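Local atomic coordinates of auracyanin-B-2 (Chloroflexus aurantiacus, PDB entry 1QHQ), a protein that carries electrons with a single type 1 copper ion, probably as a soluble electron acceptor for the membrane protein alternative complex III. Residues 19-24 / 45-50; 28-33 / 118-123; 56-61 / 97-102. One frame throughout, in Å; residues are numbered along the deposited sequence.

Interaction 1. Residues 19-24 / 45-50; sequences VEVRAA and LDFVNQ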
loop_
_atom_site.group_PDB
_atom_site.type_symbol
_atom_site.label_atom_id
_atom_site.label_comp_id
_atom_site.label_asym_id
_atom_site.label_seq_id
_atom_site.Cartn_x
_atom_site.Cartn_y
_atom_site.Cartn_z
ATOM N N VAL A 19 -0.476 2.000 12.371
ATOM C CA VAL A 19 0.981 1.864 12.056
ATOM C C VAL A 19 1.357 2.966 11.053
ATOM O O VAL A 19 0.574 3.241 10.141
ATOM C CB VAL A 19 1.286 0.486 11.481
ATOM C CG1 VAL A 19 0.411 0.180 10.267
ATOM C CG2 VAL A 19 2.761 0.386 11.044
ATOM N N GLU A 20 2.509 3.559 11.250
ATOM C CA GLU A 20 2.971 4.647 10.362
ATOM C C GLU A 20 3.940 4.080 9.310
ATOM O O GLU A 20 4.844 3.343 9.675
ATOM C CB GLU A 20 3.830 5.631 11.190
ATOM C CG GLU A 20 3.070 6.773 11.790
ATOM C CD GLU A 20 3.253 8.100 11.085
ATOM O OE1 GLU A 20 4.373 8.448 10.660
ATOM O OE2 GLU A 20 2.243 8.836 10.980
ATOM N N VAL A 21 3.724 4.461 8.065
ATOM C CA VAL A 21 4.757 4.143 7.034
ATOM C C VAL A 21 5.192 5.483 6.443
ATOM O O VAL A 21 4.339 6.348 6.243
ATOM C CB VAL A 21 4.165 3.249 5.960
ATOM C CG1 VAL A 21 5.077 3.141 4.733
ATOM C CG2 VAL A 21 3.885 1.864 6.529
ATOM N N ARG A 22 6.469 5.600 6.131
ATOM C CA ARG A 22 6.964 6.837 5.516
ATOM C C ARG A 22 7.685 6.432 4.195
ATOM O O ARG A 22 8.197 5.325 4.103
ATOM C CB ARG A 22 7.964 7.605 6.364
ATOM C CG ARG A 22 7.614 7.837 7.797
ATOM C CD ARG A 22 7.143 9.211 8.161
ATOM N NE ARG A 22 6.768 9.288 9.590
ATOM C CZ ARG A 22 7.209 10.205 10.437
ATOM N NH1 ARG A 22 8.046 11.158 10.041
ATOM N NH2 ARG A 22 6.817 10.192 11.722
ATOM N N ALA A 23 7.802 7.445 3.354
ATOM C CA ALA A 23 8.609 7.252 2.121
ATOM C C ALA A 23 10.063 7.515 2.440
ATOM O O ALA A 23 10.389 8.245 3.395
ATOM C CB ALA A 23 8.095 8.228 1.064
ATOM N N ALA A 24 10.966 6.855 1.702
ATOM C CA ALA A 24 12.390 7.321 1.811
ATOM C C ALA A 24 12.402 8.751 1.227
ATOM O O ALA A 24 11.651 9.020 0.291
ATOM C CB ALA A 24 13.266 6.419 0.967
ATOM N N LEU A 45 -3.467 2.196 8.668
ATOM C CA LEU A 45 -2.101 2.451 8.221
ATOM C C LEU A 45 -2.022 3.914 7.738
ATOM O O LEU A 45 -2.889 4.344 6.968
ATOM C CB LEU A 45 -1.803 1.526 7.024
ATOM C CG LEU A 45 -0.370 1.579 6.471
ATOM C CD1 LEU A 45 -0.032 0.322 5.713
ATOM C CD2 LEU A 45 -0.197 2.809 5.568
ATOM N N ASP A 46 -1.145 4.653 8.353
ATOM C CA ASP A 46 -0.960 6.074 7.999
ATOM C C ASP A 46 0.315 6.170 7.117
ATOM O O ASP A 46 1.391 5.937 7.646
ATOM C CB ASP A 46 -0.792 6.914 9.251
ATOM C CG ASP A 46 -2.032 6.829 10.177
ATOM O OD1 ASP A 46 -3.110 6.670 9.614
ATOM O OD2 ASP A 46 -1.848 7.081 11.383
ATOM N N PHE A 47 0.123 6.537 5.857
ATOM C CA PHE A 47 1.326 6.694 4.976
ATOM C C PHE A 47 1.608 8.193 4.794
ATOM O O PHE A 47 0.744 8.958 4.361
ATOM C CB PHE A 47 0.970 6.078 3.621
ATOM C CG PHE A 47 2.109 6.116 2.613
ATOM C CD1 PHE A 47 3.399 6.001 3.061
ATOM C CD2 PHE A 47 1.838 6.291 1.284
ATOM C CE1 PHE A 47 4.476 6.095 2.157
ATOM C CE2 PHE A 47 2.906 6.348 0.383
ATOM C CZ PHE A 47 4.194 6.221 0.816
ATOM N N VAL A 48 2.746 8.605 5.337
ATOM C CA VAL A 48 3.182 10.004 5.216
ATOM C C VAL A 48 4.248 10.100 4.107
ATOM O O VAL A 48 5.264 9.423 4.161
ATOM C CB VAL A 48 3.832 10.448 6.548
ATOM C CG1 VAL A 48 4.186 11.923 6.485
ATOM C CG2 VAL A 48 2.839 10.184 7.703
ATOM N N ASN A 49 3.862 10.753 3.009
ATOM C CA ASN A 49 4.777 10.888 1.865
ATOM C C ASN A 49 5.565 12.201 1.942
ATOM O O ASN A 49 5.130 13.169 1.284
ATOM C CB ASN A 49 4.016 10.819 0.549
ATOM C CG ASN A 49 5.039 10.869 -0.668
ATOM O OD1 ASN A 49 6.181 10.700 -0.404
ATOM N ND2 ASN A 49 4.469 11.096 -1.809
ATOM N N GLN A 50 6.618 12.265 2.710
ATOM C CA GLN A 50 7.518 13.438 2.682
ATOM C C GLN A 50 8.835 12.989 2.008
ATOM O O GLN A 50 9.459 12.035 2.420
ATOM C CB GLN A 50 7.820 13.905 4.096
ATOM C CG GLN A 50 6.627 14.654 4.718
ATOM C CD GLN A 50 6.854 14.903 6.195
ATOM O OE1 GLN A 50 7.987 14.853 6.686
ATOM N NE2 GLN A 50 5.765 15.166 6.912
HETATM O O HOH W 1 11.397 10.756 4.032
#
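The carbonyl oxygen of Val21 is met by three groups of strand 45-49. Val48 N donates to Val21 O over 2.9 Å, Phe47 CA brings a CA-H...O contact at 3.3 Å, and the ring edge of Phe47 reaches the same oxygen with CD1. The two strands run parallel, their axes 24° apart. In the usual parallel pattern, Val21 N also bonds back to Asp46 O (2.8 Å) and Asp46 N to Val19 O. Beyond the end of strand 17-22 the pairing fades: Ala23 N makes a weak bond to Val48 O, and farther on a water sits 2.8 Å from both Ala23 O and Gln50 O. Here Ala23 CB lies 3.5 Å from Asn49 OD1, and alanine adds nothing beyond CB at this close approach. That amide oxygen accepts from Asn51, while Asn49 ND2 serves Leu100 O and Val55 O.

One face of the pair carries Val19, Val21, Leu45 and Phe47, apolar residues that, Val19 apart, are buried in the beta sandwich. Val21 CG1, anti to the backbone N (chi1 168°), lies 3.7 Å from Phe47 CD1. Phe47 itself packs near Met132 of the copper site.

The other face carries Glu20, Arg22, Asp46 and Val48, three charged residues and one valine. Arg22 runs beside Val48, and in the Glu20 conformer described here Arg22 NE makes a salt bridge to Glu20 OE1 (2.8 Å). Asp46 OD1 is held by Arg44 and Ser107. The carboxylates of Glu20 and Asp46 approach without touching, and the two arginines probably offset their repulsion. The chemistry thus gives the strand pair two unlike sides: an apolar one turned to the interior of the sandwich, and a charged one on which neighbouring carboxylates are likely to depend on arginine for balance.

Interaction 2. Residues 28-33 / 118-123; sequences LAFAQT and YLYICT. With CU (copper (II) ion), chain B.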
loop_
_atom_site.group_PDB
_atom_site.type_symbol
_atom_site.label_atom_id
_atom_site.label_comp_id
_atom_site.label_asym_id
_atom_site.label_seq_id
_atom_site.Cartn_x
_atom_site.Cartn_y
_atom_site.Cartn_z
ATOM N N LEU A 28 13.221 5.909 -4.321
ATOM C CA LEU A 28 11.948 5.285 -4.607
ATOM C C LEU A 28 11.782 4.011 -3.771
ATOM O O LEU A 28 11.944 2.884 -4.196
ATOM C CB LEU A 28 11.822 4.988 -6.104
ATOM C CG LEU A 28 12.097 6.222 -7.006
ATOM C CD1 LEU A 28 11.932 5.803 -8.462
ATOM C CD2 LEU A 28 11.157 7.357 -6.672
ATOM N N ALA A 29 11.500 4.261 -2.470
ATOM C CA ALA A 29 11.408 3.138 -1.529
ATOM C C ALA A 29 10.556 3.601 -0.325
ATOM O O ALA A 29 10.453 4.786 -0.057
ATOM C CB ALA A 29 12.788 2.784 -1.011
ATOM N N PHE A 30 10.056 2.588 0.381
ATOM C CA PHE A 30 9.469 2.902 1.700
ATOM C C PHE A 30 10.630 2.989 2.687
ATOM O O PHE A 30 11.596 2.226 2.583
ATOM C CB PHE A 30 8.536 1.751 2.099
ATOM C CG PHE A 30 7.319 1.633 1.252
ATOM C CD1 PHE A 30 6.286 2.573 1.326
ATOM C CD2 PHE A 30 7.185 0.604 0.323
ATOM C CE1 PHE A 30 5.200 2.486 0.510
ATOM C CE2 PHE A 30 6.098 0.520 -0.508
ATOM C CZ PHE A 30 5.057 1.456 -0.408
ATOM N N ALA A 31 10.447 3.774 3.763
ATOM C CA ALA A 31 11.453 3.798 4.822
ATOM C C ALA A 31 11.414 2.489 5.608
ATOM O O ALA A 31 12.422 1.995 6.074
ATOM C CB ALA A 31 11.255 4.994 5.736
ATOM N N GLN A 32 10.207 1.918 5.708
ATOM C CA GLN A 32 10.023 0.615 6.365
ATOM C C GLN A 32 9.891 -0.471 5.278
ATOM O O GLN A 32 8.880 -0.485 4.577
ATOM C CB GLN A 32 8.677 0.644 7.150
ATOM C CG GLN A 32 8.676 1.572 8.335
ATOM C CD GLN A 32 8.490 3.039 7.987
ATOM O OE1 GLN A 32 8.022 3.389 6.919
ATOM N NE2 GLN A 32 8.889 3.925 8.894
ATOM N N THR A 33 10.813 -1.421 5.257
ATOM C CA THR A 33 10.713 -2.492 4.254
ATOM C C THR A 33 10.175 -3.779 4.856
ATOM O O THR A 33 9.944 -4.754 4.150
ATOM C CB THR A 33 12.084 -2.779 3.614
ATOM O OG1 THR A 33 13.001 -3.140 4.648
ATOM C CG2 THR A 33 12.577 -1.515 2.898
ATOM N N TYR A 118 3.020 -11.282 3.014
ATOM C CA TYR A 118 2.336 -10.541 1.971
ATOM C C TYR A 118 3.225 -9.345 1.556
ATOM O O TYR A 118 3.836 -8.735 2.438
ATOM C CB TYR A 118 1.037 -9.925 2.543
ATOM C CG TYR A 118 0.067 -10.969 3.072
ATOM C CD1 TYR A 118 0.156 -11.401 4.392
ATOM C CD2 TYR A 118 -0.967 -11.408 2.271
ATOM C CE1 TYR A 118 -0.751 -12.360 4.849
ATOM C CE2 TYR A 118 -1.914 -12.312 2.751
ATOM C CZ TYR A 118 -1.748 -12.785 4.033
ATOM O OH TYR A 118 -2.695 -13.703 4.520
ATOM N N LEU A 119 3.264 -9.060 0.277
ATOM C CA LEU A 119 4.024 -7.850 -0.115
ATOM C C LEU A 119 3.118 -6.625 -0.028
ATOM O O LEU A 119 1.933 -6.690 -0.341
ATOM C CB LEU A 119 4.472 -7.970 -1.576
ATOM C CG LEU A 119 5.660 -8.874 -1.854
ATOM C CD1 LEU A 119 5.946 -8.849 -3.371
ATOM C CD2 LEU A 119 6.888 -8.461 -1.089
ATOM N N TYR A 120 3.756 -5.503 0.305
ATOM C CA TYR A 120 3.145 -4.196 0.078
ATOM C C TYR A 120 4.076 -3.477 -0.963
ATOM O O TYR A 120 5.279 -3.729 -0.930
ATOM C CB TYR A 120 2.949 -3.355 1.278
ATOM C CG TYR A 120 4.118 -3.136 2.190
ATOM C CD1 TYR A 120 4.353 -4.052 3.261
ATOM C CD2 TYR A 120 4.983 -2.047 2.068
ATOM C CE1 TYR A 120 5.381 -3.816 4.127
ATOM C CE2 TYR A 120 6.020 -1.847 2.941
ATOM C CZ TYR A 120 6.225 -2.741 3.985
ATOM O OH TYR A 120 7.270 -2.561 4.849
ATOM N N ILE A 121 3.459 -2.753 -1.852
ATOM C CA ILE A 121 4.226 -2.081 -2.919
ATOM C C ILE A 121 3.668 -0.683 -3.094
ATOM O O ILE A 121 2.606 -0.305 -2.593
ATOM C CB ILE A 121 4.056 -2.806 -4.297
ATOM C CG1 ILE A 121 2.638 -2.783 -4.769
ATOM C CG2 ILE A 121 4.593 -4.245 -4.171
ATOM C CD1 ILE A 121 2.374 -3.507 -6.105
ATOM N N CYS A 122 4.371 0.099 -3.915
ATOM C CA CYS A 122 3.837 1.360 -4.411
ATOM C C CYS A 122 3.483 1.112 -5.897
ATOM O O CYS A 122 4.281 0.441 -6.563
ATOM C CB CYS A 122 4.847 2.462 -4.275
ATOM S SG CYS A 122 4.348 4.002 -5.115
ATOM N N THR A 123 2.348 1.565 -6.347
ATOM C CA THR A 123 1.955 1.352 -7.729
ATOM C C THR A 123 2.184 2.554 -8.640
ATOM O O THR A 123 1.808 2.426 -9.818
ATOM C CB THR A 123 0.522 0.865 -7.880
ATOM O OG1 THR A 123 -0.423 1.760 -7.294
ATOM C CG2 THR A 123 0.411 -0.527 -7.235
HETATM CU CU CU B . 6.139 5.268 -5.051
#
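Phe30 and Tyr120 meet inside the cupredoxin beta sandwich, where the irregular segment 28-33 lies against the end of strand 116-121 that leads to the copper.

The aromatic contact is T-shaped. The edge of Tyr120 is turned to a face of Phe30, with Tyr120 CD2 over that face; the ring planes stand at 68° and the centroids are 5.3 Å apart. Tyr120 CG sits between the backbone N and the carbonyl carbon (chi1 51°), which starts the ring off toward the loop. Flat, apolar Phe30 suits this buried place because it offers a face to the tyrosine and an edge to the backbone, where Phe30 CZ lies 3.7 Å from Ile121 C. Trp59 packs on both rings and extends the cluster.

The polar contact is a single hydrogen bond. Tyr120 OH donates to Gln32 O over 2.6 Å, approaching from above the carbonyl plane, 55° out of it. A tyrosine fits here because its hydroxyl ties an irregular backbone to the strand. The side-chain oxygen OE1 of Gln32 accepts from Arg22 N.

The last contact borders the metal site, which His57, His127 and Met132 complete. Phe30 CZ lies 4.0 Å from Cys122 CB, an apolar neighbour beside the thiolate ligand. Cys122 SG binds the copper ion at 2.2 Å.

Interaction 3. Residues 56-61 / 97-102; sequences QHNWVL and TAMLNA. With CU (copper (II) ion), chain B.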
loop_
_atom_site.group_PDB
_atom_site.type_symbol
_atom_site.label_atom_id
_atom_site.label_comp_id
_atom_site.label_asym_id
_atom_site.label_seq_id
_atom_site.Cartn_x
_atom_site.Cartn_y
_atom_site.Cartn_z
ATOM N N GLN A 56 5.300 11.352 -6.216
ATOM C CA GLN A 56 4.114 10.687 -5.714
ATOM C C GLN A 56 4.363 9.246 -5.291
ATOM O O GLN A 56 5.164 8.549 -5.880
ATOM C CB GLN A 56 3.036 10.682 -6.796
ATOM C CG GLN A 56 2.518 12.096 -7.087
ATOM C CD GLN A 56 1.802 12.124 -8.429
ATOM O OE1 GLN A 56 2.477 11.972 -9.471
ATOM N NE2 GLN A 56 0.510 12.252 -8.427
ATOM N N HIS A 57 3.543 8.789 -4.314
ATOM C CA HIS A 57 3.667 7.429 -3.811
ATOM C C HIS A 57 2.343 6.989 -3.137
ATOM O O HIS A 57 1.589 7.797 -2.637
ATOM C CB HIS A 57 4.697 7.340 -2.694
ATOM C CG HIS A 57 6.138 7.574 -3.004
ATOM N ND1 HIS A 57 6.825 6.796 -3.924
ATOM C CD2 HIS A 57 7.047 8.357 -2.407
ATOM C CE1 HIS A 57 8.093 7.156 -3.915
ATOM N NE2 HIS A 57 8.270 8.112 -3.013
ATOM N N ASN A 58 2.163 5.658 -3.182
ATOM C CA ASN A 58 1.006 5.110 -2.425
ATOM C C ASN A 58 1.550 3.866 -1.702
ATOM O O ASN A 58 2.692 3.535 -1.736
ATOM C CB ASN A 58 -0.192 4.824 -3.234
ATOM C CG ASN A 58 -0.112 3.685 -4.208
ATOM O OD1 ASN A 58 1.006 3.175 -4.406
ATOM N ND2 ASN A 58 -1.212 3.277 -4.814
ATOM N N TRP A 59 0.660 3.294 -0.870
ATOM C CA TRP A 59 0.962 2.038 -0.156
ATOM C C TRP A 59 -0.138 1.049 -0.521
ATOM O O TRP A 59 -1.354 1.354 -0.350
ATOM C CB TRP A 59 1.024 2.270 1.331
ATOM C CG TRP A 59 1.338 1.041 2.156
ATOM C CD1 TRP A 59 2.585 0.651 2.526
ATOM C CD2 TRP A 59 0.419 0.100 2.715
ATOM N NE1 TRP A 59 2.503 -0.509 3.310
ATOM C CE2 TRP A 59 1.175 -0.853 3.380
ATOM C CE3 TRP A 59 -0.978 -0.005 2.678
ATOM C CZ2 TRP A 59 0.581 -1.908 4.110
ATOM C CZ3 TRP A 59 -1.578 -1.081 3.365
ATOM C CH2 TRP A 59 -0.791 -2.016 4.028
ATOM N N VAL A 60 0.257 -0.090 -1.055
ATOM C CA VAL A 60 -0.669 -1.091 -1.563
ATOM C C VAL A 60 -0.310 -2.480 -1.030
ATOM O O VAL A 60 0.751 -2.985 -1.276
ATOM C CB VAL A 60 -0.684 -1.197 -3.106
ATOM C CG1 VAL A 60 -1.752 -2.198 -3.569
ATOM C CG2 VAL A 60 -0.987 0.174 -3.703
ATOM N N LEU A 61 -1.259 -3.054 -0.250
ATOM C CA LEU A 61 -0.999 -4.424 0.276
ATOM C C LEU A 61 -1.646 -5.444 -0.644
ATOM O O LEU A 61 -2.819 -5.327 -0.953
ATOM C CB LEU A 61 -1.652 -4.490 1.682
ATOM C CG LEU A 61 -1.530 -5.919 2.293
ATOM C CD1 LEU A 61 -0.054 -6.202 2.562
ATOM C CD2 LEU A 61 -2.306 -5.987 3.602
ATOM N N THR A 97 -3.718 3.007 0.047
ATOM C CA THR A 97 -3.986 4.429 0.278
ATOM C C THR A 97 -4.185 5.081 -1.121
ATOM O O THR A 97 -3.710 4.526 -2.108
ATOM C CB THR A 97 -2.827 5.159 0.937
ATOM O OG1 THR A 97 -1.678 5.164 0.043
ATOM C CG2 THR A 97 -2.340 4.514 2.217
ATOM N N ALA A 98 -4.720 6.277 -1.097
ATOM C CA ALA A 98 -4.688 7.133 -2.286
ATOM C C ALA A 98 -3.213 7.357 -2.671
ATOM O O ALA A 98 -2.278 7.167 -1.924
ATOM C CB ALA A 98 -5.311 8.474 -1.918
ATOM N N MET A 99 -3.083 7.870 -3.907
ATOM C CA MET A 99 -1.743 8.247 -4.394
ATOM C C MET A 99 -1.446 9.666 -3.887
ATOM O O MET A 99 -2.283 10.549 -4.092
ATOM C CB MET A 99 -1.788 8.207 -5.926
ATOM C CG MET A 99 -0.402 8.457 -6.542
ATOM S SD MET A 99 0.780 7.183 -6.120
ATOM C CE MET A 99 0.151 5.777 -6.986
ATOM N N LEU A 100 -0.379 9.813 -3.151
ATOM C CA LEU A 100 -0.099 11.014 -2.396
ATOM C C LEU A 100 0.999 11.855 -3.053
ATOM O O LEU A 100 2.054 11.329 -3.382
ATOM C CB LEU A 100 0.438 10.598 -0.988
ATOM C CG LEU A 100 -0.556 9.678 -0.242
ATOM C CD1 LEU A 100 0.069 9.239 1.068
ATOM C CD2 LEU A 100 -1.874 10.394 0.015
ATOM N N ASN A 101 0.736 13.153 -3.176
ATOM C CA ASN A 101 1.788 14.040 -3.724
ATOM C C ASN A 101 2.864 14.142 -2.666
ATOM O O ASN A 101 2.595 13.851 -1.463
ATOM C CB ASN A 101 1.160 15.422 -3.973
ATOM C CG ASN A 101 0.097 15.424 -5.038
ATOM O OD1 ASN A 101 0.141 14.687 -6.012
ATOM N ND2 ASN A 101 -0.984 16.203 -4.821
ATOM N N ALA A 102 4.087 14.508 -3.011
ATOM C CA ALA A 102 5.081 14.784 -1.991
ATOM C C ALA A 102 4.520 15.847 -1.017
ATOM O O ALA A 102 3.947 16.857 -1.457
ATOM C CB ALA A 102 6.340 15.378 -2.668
HETATM CU CU CU B . 6.139 5.268 -5.051
HETATM O O HOH W 2 -1.230 12.372 -6.008
#
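The type 1 blue copper site takes one ligand from this contact, His57, whose backbone N and O are both bonded to Leu100. His57 N donates to Leu100 O (3.1 Å) and Leu100 N to His57 O, forming an antiparallel hydrogen-bonded pair. The His57 side chain leaves the backbone on the side away from 97-102, and ND1 binds the copper ion at 2.0 Å.

Flexible, unbranched Met99 bends at chi2 and chi3, bringing its SD 3.4 Å from His57 C and setting Met99 CE against the amide of Asn58, 3.5 Å from Asn58 CG. Asn58 OD1 receives Thr123 N, next to the cysteine ligand. At the outer end a water donates to Met99 O and Asn101 OD1 and accepts from Gln56 NE2.

Thr97 suits its place because one hydroxyl does two jobs: OG1 accepts Trp59 N at 3.1 Å and donates to its own neighbour, Ala98 O, at 2.9 Å. A valine here would probably leave Trp59 N without its acceptor and Ala98 O without this donor. Thr97 N bonds to Trp59 O, while Thr97 O is buried without a partner in the model.

Segment 97-102 joins strand 93-96 to strand 104-111, whereas 56-61 runs into strand 60-62, between 93-96 and 116-121; Trp59 packs on Leu45 and Val108 of the facing sheet.

How the interactions relate
From the N terminus, strand 17-22 pairs with 42-49 in interaction 1, closing a loop that contains 28-33 and strand 34-38. Interaction 2 starts inside that loop and ends far along the chain at 118-123, so the two cross. Interaction 3 begins after interaction 1 has closed and lies wholly within the long loop closed by interaction 2. The first belongs to the three-stranded sheet; the second and third reach neighbouring strands of the five-stranded one. Hydrogen bonds probably join Arg22 O with Ala31 N and Ile121 N with Val60 O, while Asn49 packs on His57 between interactions 1 and 3. Interactions 2 and 3 each bring one ligand to the shared copper ion.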